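Side-chain contacts in pyruvate kinase (PDB 3GG8), which catalyses the last step of glycolysis, passing the phosphoryl group of phosphoenolpyruvate to ADP to give pyruvate and ATP: residues C[208-211]-C[212-216]; C[325-328]-C[329-333]; C[361-364]-C[365-369]. All blocks are in the same frame, centred on the assembly; numbering follows the deposited sequence.

Contact 1: C[208-211]-C[212-216]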
loop_
_atom_site.group_PDB
_atom_site.type_symbol
_atom_site.label_atom_id
_atom_site.label_comp_id
_atom_site.label_asym_id
_atom_site.label_seq_id
_atom_site.Cartn_x
_atom_site.Cartn_y
_atom_site.Cartn_z
ATOM N N LYS C 208 -39.766 37.251 4.269
ATOM C CA LYS C 208 -39.814 37.119 2.811
ATOM C C LYS C 208 -39.331 35.747 2.353
ATOM O O LYS C 208 -40.008 35.082 1.569
ATOM C CB LYS C 208 -39.001 38.204 2.127
ATOM C CG LYS C 208 -38.968 38.058 0.604
ATOM C CD LYS C 208 -37.663 38.590 0.035
ATOM C CE LYS C 208 -37.217 37.836 -1.217
ATOM N NZ LYS C 208 -38.289 37.472 -2.142
ATOM N N ASP C 209 -38.167 35.325 2.844
ATOM C CA ASP C 209 -37.636 34.002 2.526
ATOM C C ASP C 209 -38.592 32.879 2.929
ATOM O O ASP C 209 -38.822 31.954 2.155
ATOM C CB ASP C 209 -36.302 33.800 3.216
ATOM C CG ASP C 209 -35.293 34.895 2.885
ATOM O OD1 ASP C 209 -35.082 35.185 1.691
ATOM O OD2 ASP C 209 -34.703 35.441 3.836
ATOM N N LYS C 210 -39.140 32.964 4.141
ATOM C CA LYS C 210 -40.129 32.015 4.614
ATOM C C LYS C 210 -41.315 31.918 3.641
ATOM O O LYS C 210 -41.765 30.821 3.317
ATOM C CB LYS C 210 -40.598 32.368 6.044
ATOM C CG LYS C 210 -41.783 31.521 6.527
ATOM C CD LYS C 210 -41.898 31.405 8.028
ATOM C CE LYS C 210 -43.078 32.202 8.538
ATOM N NZ LYS C 210 -43.626 31.665 9.834
ATOM N N HIS C 211 -41.806 33.064 3.175
ATOM C CA HIS C 211 -42.910 33.125 2.205
ATOM C C HIS C 211 -42.531 32.446 0.873
ATOM O O HIS C 211 -43.321 31.673 0.290
ATOM C CB HIS C 211 -43.313 34.594 1.999
ATOM C CG HIS C 211 -44.359 34.810 0.945
ATOM N ND1 HIS C 211 -45.645 34.321 1.054
ATOM C CD2 HIS C 211 -44.318 35.505 -0.214
ATOM C CE1 HIS C 211 -46.339 34.686 -0.010
ATOM N NE2 HIS C 211 -45.560 35.413 -0.790
ATOM N N ASP C 212 -41.318 32.720 0.407
ATOM C CA ASP C 212 -40.808 32.101 -0.803
ATOM C C ASP C 212 -40.656 30.587 -0.683
ATOM O O ASP C 212 -40.952 29.861 -1.621
ATOM C CB ASP C 212 -39.479 32.734 -1.184
ATOM C CG ASP C 212 -39.607 34.221 -1.503
ATOM O OD1 ASP C 212 -40.715 34.672 -1.847
ATOM O OD2 ASP C 212 -38.589 34.930 -1.425
ATOM N N ILE C 213 -40.199 30.102 0.465
ATOM C CA ILE C 213 -40.063 28.657 0.670
ATOM C C ILE C 213 -41.422 27.939 0.756
ATOM O O ILE C 213 -41.636 26.910 0.096
ATOM C CB ILE C 213 -39.211 28.344 1.925
ATOM C CG1 ILE C 213 -37.735 28.666 1.642
ATOM C CG2 ILE C 213 -39.400 26.879 2.382
ATOM C CD1 ILE C 213 -36.884 28.864 2.910
ATOM N N LEU C 214 -42.328 28.492 1.553
ATOM C CA LEU C 214 -43.597 27.830 1.838
ATOM C C LEU C 214 -44.637 28.045 0.742
ATOM O O LEU C 214 -45.336 27.109 0.369
ATOM C CB LEU C 214 -44.173 28.293 3.186
ATOM C CG LEU C 214 -43.419 28.069 4.508
ATOM C CD1 LEU C 214 -44.194 28.738 5.666
ATOM C CD2 LEU C 214 -43.199 26.582 4.820
ATOM N N ASN C 215 -44.747 29.281 0.246
ATOM C CA ASN C 215 -45.802 29.620 -0.692
ATOM C C ASN C 215 -45.407 29.600 -2.165
ATOM O O ASN C 215 -46.271 29.719 -3.038
ATOM C CB ASN C 215 -46.499 30.912 -0.262
ATOM C CG ASN C 215 -47.099 30.794 1.133
ATOM O OD1 ASN C 215 -46.903 31.652 1.993
ATOM N ND2 ASN C 215 -47.800 29.703 1.368
ATOM N N PHE C 216 -44.119 29.387 -2.439
ATOM C CA PHE C 216 -43.692 29.097 -3.781
ATOM C C PHE C 216 -42.985 27.736 -3.846
ATOM O O PHE C 216 -43.483 26.815 -4.510
ATOM C CB PHE C 216 -42.798 30.203 -4.343
ATOM C CG PHE C 216 -42.559 30.085 -5.834
ATOM C CD1 PHE C 216 -43.317 30.845 -6.735
ATOM C CD2 PHE C 216 -41.596 29.215 -6.327
ATOM C CE1 PHE C 216 -43.105 30.735 -8.107
ATOM C CE2 PHE C 216 -41.372 29.087 -7.699
ATOM C CZ PHE C 216 -42.132 29.854 -8.599
HETATM O O HOH W 1 -35.893 34.494 -0.678
#

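Contact 2: C[325-328]-C[329-333]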
loop_
_atom_site.group_PDB
_atom_site.type_symbol
_atom_site.label_atom_id
_atom_site.label_comp_id
_atom_site.label_asym_id
_atom_site.label_seq_id
_atom_site.Cartn_x
_atom_site.Cartn_y
_atom_site.Cartn_z
ATOM N N PRO C 325 -14.886 31.795 -23.262
ATOM C CA PRO C 325 -14.399 32.248 -21.951
ATOM C C PRO C 325 -12.922 32.576 -22.042
ATOM O O PRO C 325 -12.287 32.274 -23.056
ATOM C CB PRO C 325 -14.572 31.011 -21.080
ATOM C CG PRO C 325 -14.294 29.863 -22.045
ATOM C CD PRO C 325 -14.880 30.318 -23.363
ATOM N N THR C 326 -12.364 33.169 -20.993
ATOM C CA THR C 326 -10.915 33.342 -20.941
ATOM C C THR C 326 -10.268 32.033 -20.499
ATOM O O THR C 326 -10.946 31.143 -19.942
ATOM C CB THR C 326 -10.477 34.449 -19.945
ATOM O OG1 THR C 326 -10.788 34.048 -18.603
ATOM C CG2 THR C 326 -11.166 35.775 -20.259
ATOM N N ARG C 327 -8.962 31.933 -20.752
ATOM C CA ARG C 327 -8.111 30.854 -20.262
ATOM C C ARG C 327 -8.284 30.670 -18.754
ATOM O O ARG C 327 -8.560 29.571 -18.293
ATOM C CB ARG C 327 -6.649 31.178 -20.592
ATOM C CG ARG C 327 -5.685 29.999 -20.652
ATOM C CD ARG C 327 -4.940 29.703 -19.310
ATOM N NE ARG C 327 -4.549 30.908 -18.575
ATOM C CZ ARG C 327 -4.594 31.016 -17.249
ATOM N NH1 ARG C 327 -4.962 29.987 -16.505
ATOM N NH2 ARG C 327 -4.249 32.151 -16.660
ATOM N N ALA C 328 -8.129 31.740 -17.986
ATOM C CA ALA C 328 -8.237 31.647 -16.535
ATOM C C ALA C 328 -9.579 31.071 -16.095
ATOM O O ALA C 328 -9.645 30.317 -15.129
ATOM C CB ALA C 328 -7.987 33.014 -15.880
ATOM N N GLU C 329 -10.638 31.430 -16.807
ATOM C CA GLU C 329 -11.999 31.005 -16.470
ATOM C C GLU C 329 -12.199 29.509 -16.702
ATOM O O GLU C 329 -12.755 28.814 -15.850
ATOM C CB GLU C 329 -13.007 31.800 -17.298
ATOM C CG GLU C 329 -13.147 33.253 -16.837
ATOM C CD GLU C 329 -14.104 34.066 -17.708
ATOM O OE1 GLU C 329 -14.230 33.788 -18.933
ATOM O OE2 GLU C 329 -14.721 34.991 -17.154
ATOM N N ALA C 330 -11.767 29.033 -17.873
ATOM C CA ALA C 330 -11.775 27.614 -18.205
ATOM C C ALA C 330 -10.976 26.814 -17.173
ATOM O O ALA C 330 -11.443 25.787 -16.701
ATOM C CB ALA C 330 -11.216 27.385 -19.606
ATOM N N ALA C 331 -9.786 27.301 -16.817
ATOM C CA ALA C 331 -8.949 26.669 -15.798
ATOM C C ALA C 331 -9.668 26.640 -14.434
ATOM O O ALA C 331 -9.613 25.643 -13.690
ATOM C CB ALA C 331 -7.615 27.395 -15.692
ATOM N N ASP C 332 -10.344 27.732 -14.104
ATOM C CA ASP C 332 -10.993 27.830 -12.807
ATOM C C ASP C 332 -12.113 26.783 -12.694
ATOM O O ASP C 332 -12.239 26.111 -11.666
ATOM C CB ASP C 332 -11.503 29.257 -12.580
ATOM C CG ASP C 332 -12.328 29.407 -11.303
ATOM O OD1 ASP C 332 -11.974 28.827 -10.254
ATOM O OD2 ASP C 332 -13.342 30.125 -11.360
ATOM N N VAL C 333 -12.877 26.614 -13.773
ATOM C CA VAL C 333 -13.961 25.614 -13.826
ATOM C C VAL C 333 -13.405 24.190 -13.783
ATOM O O VAL C 333 -13.913 23.337 -13.046
ATOM C CB VAL C 333 -14.833 25.792 -15.087
ATOM C CG1 VAL C 333 -15.779 24.596 -15.292
ATOM C CG2 VAL C 333 -15.605 27.078 -15.013
#

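Contact 3: C[361-364]-C[365-369]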
loop_
_atom_site.group_PDB
_atom_site.type_symbol
_atom_site.label_atom_id
_atom_site.label_comp_id
_atom_site.label_asym_id
_atom_site.label_seq_id
_atom_site.Cartn_x
_atom_site.Cartn_y
_atom_site.Cartn_z
ATOM N N GLU C 361 -22.805 24.734 -23.400
ATOM C CA GLU C 361 -21.971 23.818 -24.188
ATOM C C GLU C 361 -20.500 23.932 -23.792
ATOM O O GLU C 361 -19.786 22.930 -23.736
ATOM C CB GLU C 361 -22.089 24.105 -25.694
ATOM C CG GLU C 361 -23.505 24.253 -26.232
ATOM C CD GLU C 361 -23.548 24.329 -27.752
ATOM O OE1 GLU C 361 -24.389 23.616 -28.359
ATOM O OE2 GLU C 361 -22.749 25.091 -28.341
ATOM N N THR C 362 -20.051 25.157 -23.553
ATOM C CA THR C 362 -18.654 25.438 -23.223
ATOM C C THR C 362 -18.278 24.819 -21.874
ATOM O O THR C 362 -17.218 24.191 -21.740
ATOM C CB THR C 362 -18.371 26.962 -23.264
ATOM O OG1 THR C 362 -18.687 27.451 -24.570
ATOM C CG2 THR C 362 -16.924 27.290 -22.931
ATOM N N MET C 363 -19.150 24.966 -20.891
ATOM C CA MET C 363 -18.895 24.363 -19.596
ATOM C C MET C 363 -18.922 22.846 -19.645
ATOM O O MET C 363 -18.190 22.214 -18.902
ATOM C CB MET C 363 -19.865 24.870 -18.519
ATOM C CG MET C 363 -19.247 24.722 -17.118
ATOM S SD MET C 363 -19.909 25.882 -15.929
ATOM C CE MET C 363 -21.561 25.217 -15.828
ATOM N N ALA C 364 -19.794 22.273 -20.478
ATOM C CA ALA C 364 -19.835 20.821 -20.718
ATOM C C ALA C 364 -18.516 20.357 -21.315
ATOM O O ALA C 364 -17.995 19.311 -20.939
ATOM C CB ALA C 364 -20.977 20.468 -21.645
ATOM N N ARG C 365 -17.980 21.148 -22.245
ATOM C CA ARG C 365 -16.678 20.871 -22.858
ATOM C C ARG C 365 -15.547 20.954 -21.835
ATOM O O ARG C 365 -14.705 20.082 -21.809
ATOM C CB ARG C 365 -16.391 21.832 -24.012
ATOM C CG ARG C 365 -17.046 21.475 -25.334
ATOM C CD ARG C 365 -16.572 22.426 -26.433
ATOM N NE ARG C 365 -17.518 23.522 -26.676
ATOM C CZ ARG C 365 -18.518 23.469 -27.564
ATOM N NH1 ARG C 365 -19.331 24.514 -27.721
ATOM N NH2 ARG C 365 -18.703 22.375 -28.303
ATOM N N ILE C 366 -15.541 21.994 -20.997
ATOM C CA ILE C 366 -14.491 22.165 -19.975
ATOM C C ILE C 366 -14.573 21.045 -18.941
ATOM O O ILE C 366 -13.556 20.552 -18.486
ATOM C CB ILE C 366 -14.570 23.513 -19.234
ATOM C CG1 ILE C 366 -14.358 24.687 -20.184
ATOM C CG2 ILE C 366 -13.523 23.582 -18.117
ATOM C CD1 ILE C 366 -14.930 25.998 -19.638
ATOM N N CYS C 367 -15.795 20.645 -18.594
ATOM C CA CYS C 367 -15.998 19.524 -17.678
ATOM C C CYS C 367 -15.402 18.264 -18.270
ATOM O O CYS C 367 -14.620 17.579 -17.613
ATOM C CB CYS C 367 -17.478 19.311 -17.379
ATOM S SG CYS C 367 -18.131 20.511 -16.183
ATOM N N TYR C 368 -15.751 17.979 -19.523
ATOM C CA TYR C 368 -15.246 16.795 -20.179
ATOM C C TYR C 368 -13.729 16.745 -20.142
ATOM O O TYR C 368 -13.178 15.698 -19.815
ATOM C CB TYR C 368 -15.758 16.657 -21.623
ATOM C CG TYR C 368 -15.260 15.394 -22.290
ATOM C CD1 TYR C 368 -14.060 15.394 -23.019
ATOM C CD2 TYR C 368 -15.955 14.190 -22.162
ATOM C CE1 TYR C 368 -13.575 14.225 -23.629
ATOM C CE2 TYR C 368 -15.475 13.006 -22.772
ATOM C CZ TYR C 368 -14.287 13.043 -23.498
ATOM O OH TYR C 368 -13.816 11.899 -24.104
ATOM N N GLU C 369 -13.062 17.853 -20.470
ATOM C CA GLU C 369 -11.585 17.878 -20.544
ATOM C C GLU C 369 -10.923 17.694 -19.190
ATOM O O GLU C 369 -9.855 17.098 -19.100
ATOM C CB GLU C 369 -11.079 19.180 -21.147
ATOM C CG GLU C 369 -11.570 19.451 -22.532
ATOM C CD GLU C 369 -10.841 18.655 -23.604
ATOM O OE1 GLU C 369 -9.968 17.813 -23.299
ATOM O OE2 GLU C 369 -11.148 18.890 -24.780
#

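Contact 1: C[208-211]-C[212-216]
K208 and D212, one helical turn apart, carry the charged part of this contact. The lysine ammonium NZ donates to D212 OD2 at 2.7 Å, a salt bridge that meets the oxygen on its syn side, where the other carboxylate oxygen lies. The lysine reaches it by leaving the backbone with CG anti to its own N (chi1 177°) and then bending at each later torsion, which brings CE to 3.2 Å from the same OD2. A water adds a second grip: it donates to D212 OD2 at 2.8 Å and to D209 OD1 at 2.6 Å, tying together two carboxylates that would otherwise probably repel each other. D212 OD1 is taken by H74 NE2, while D209 accepts from the backbone N of G104 with OD1 and of G206 with OD2.

All of this sits on helix 207-217, which precedes strand 224-227 of the (beta/alpha)8 barrel. Backbone bonds of the i to i+4 kind join the two halves, from D212 N to K208 O through N215 N to H211 O; the helix takes on a wider pi-type turn at 213-216, where the F216 N to D212 O bond is weak.

On the exposed side the polar pair is H211 and N215. The imidazole ND1 donates to N215 OD1 at 3.1 Å, a weak bond with an N-H...O angle of 134°. The amide oxygen comes in at the ring edge, near its plane, though the ring and amide planes are turned 61° apart. The H211 ring also stacks with H74.

Apolar packing is slight within the helix: K210 lays its CG against L214 CD1 at 3.8 Å, the two chains slanting past each other. I213 instead packs on L243 of helix 233-243, and F216 meets F69 and H74 edge-to-face.

Contact 2: C[325-328]-C[329-333]
The guanidinium of R327 has A328 CB over one face, 3.8 Å above the plane and offset toward the rim, while A331 CB approaches its NH1 obliquely. Its nitrogens are engaged by the second subunit: NH1 forms a salt bridge with D332 of that subunit, and NE is hydrogen-bonded to Q314 OE1, also of the second subunit. Bends at chi2 and chi3 fold the arginine back along its own helix, so that its tip lies nearer the following turn than its CB does. A second flat group, the E329 carboxylate, has its OE1 met on the anti side, 31° out of plane, by the backbone N of T326.

That last contact is half of a capping box at the start of helix 327-339, the helix between barrel strands 309-312 and 343-346. T326 is the N-cap. Its backbone N gives OE1 a bond of 2.8 Å, nearly straight at 167°, and its hydroxyl OG1 accepts from E329 N at 3.2 Å. OG1 can do this because it is placed between the backbone N and the carbonyl carbon (chi1 66°), turned toward the first turn of the helix. Side chain and main chain thus exchange bonds in both directions, giving E329 N, which otherwise has just a weak bond to T326 O here, a better-angled acceptor. OE1 is also hydrogen-bonded to S318 OG, so two partners hold the same carboxylate oxygen.

P325 adds an apolar flank, its CB lying 3.5 Å from E329 OE1. Further along, the D332 carboxylate is salt-bridged through OD2 to R279 of its own chain. Inside the turn the chain packs closely on itself: E329 CG lies only 3.1 Å from T326 OG1.

Contact 3: C[361-364]-C[365-369]
R365 lies alongside E361, both side chains pointing the same way from one flank of helix 356-371, the helix that follows barrel strand 343-346. Starting at its root, R365 CB sits 3.4 Å from T362 O and CG 3.5 Å from E361 O, both close over the carbonyls of the preceding turn. The chain then turns sharply at chi3 (-98°), which leaves NE 3.8 Å from E361 O and lays the guanidinium back over the helix, with that oxygen over one of its faces and offset toward the rim. At the tip, NH1 touches E361 CB at 3.4 Å and forms a salt bridge with E361 OE2 at 3.5 Å. The pair is rather long, and the carboxylate and guanidinium planes stand 80° apart, so the attraction is probably mainly electrostatic. The arginine also makes a cation-pi contact with W33 of helix 30-33, and it packs on E289 of the second subunit.

The inner flank is mostly apolar. T362 CG2 and I366 CD1 slant past each other at 4.1 Å, while the T362 hydroxyl OG1 is hydrogen-bonded to I358 O. M363 and C367 face strand 343-346, both packing against V344. Between these two, the thiol sits one turn after the thioether chain, with M363 CG 4.5 Å from C367 SG.

Contact 3 is the most buried of the three, while contacts 1 and 2 are only partly buried. Contacts 2 and 3 lie on neighbouring helices of the barrel, their centres 11 Å apart, and they touch directly: A330 O meets I366 CG2 at 3.3 Å, and V333 packs on M363 and I366. Both also touch the second subunit. Contact 1 is on the other side of the chain's centre, about 36 Å from contact 2 between centres, with no other chain of the assembly against it. Chemistry follows place: a direct lysine-aspartate salt bridge with a water joining two carboxylates in contact 1, a capping box beside an intersubunit arginine in contact 2, and a stretched salt bridge on one flank and apolar packing on another in contact 3.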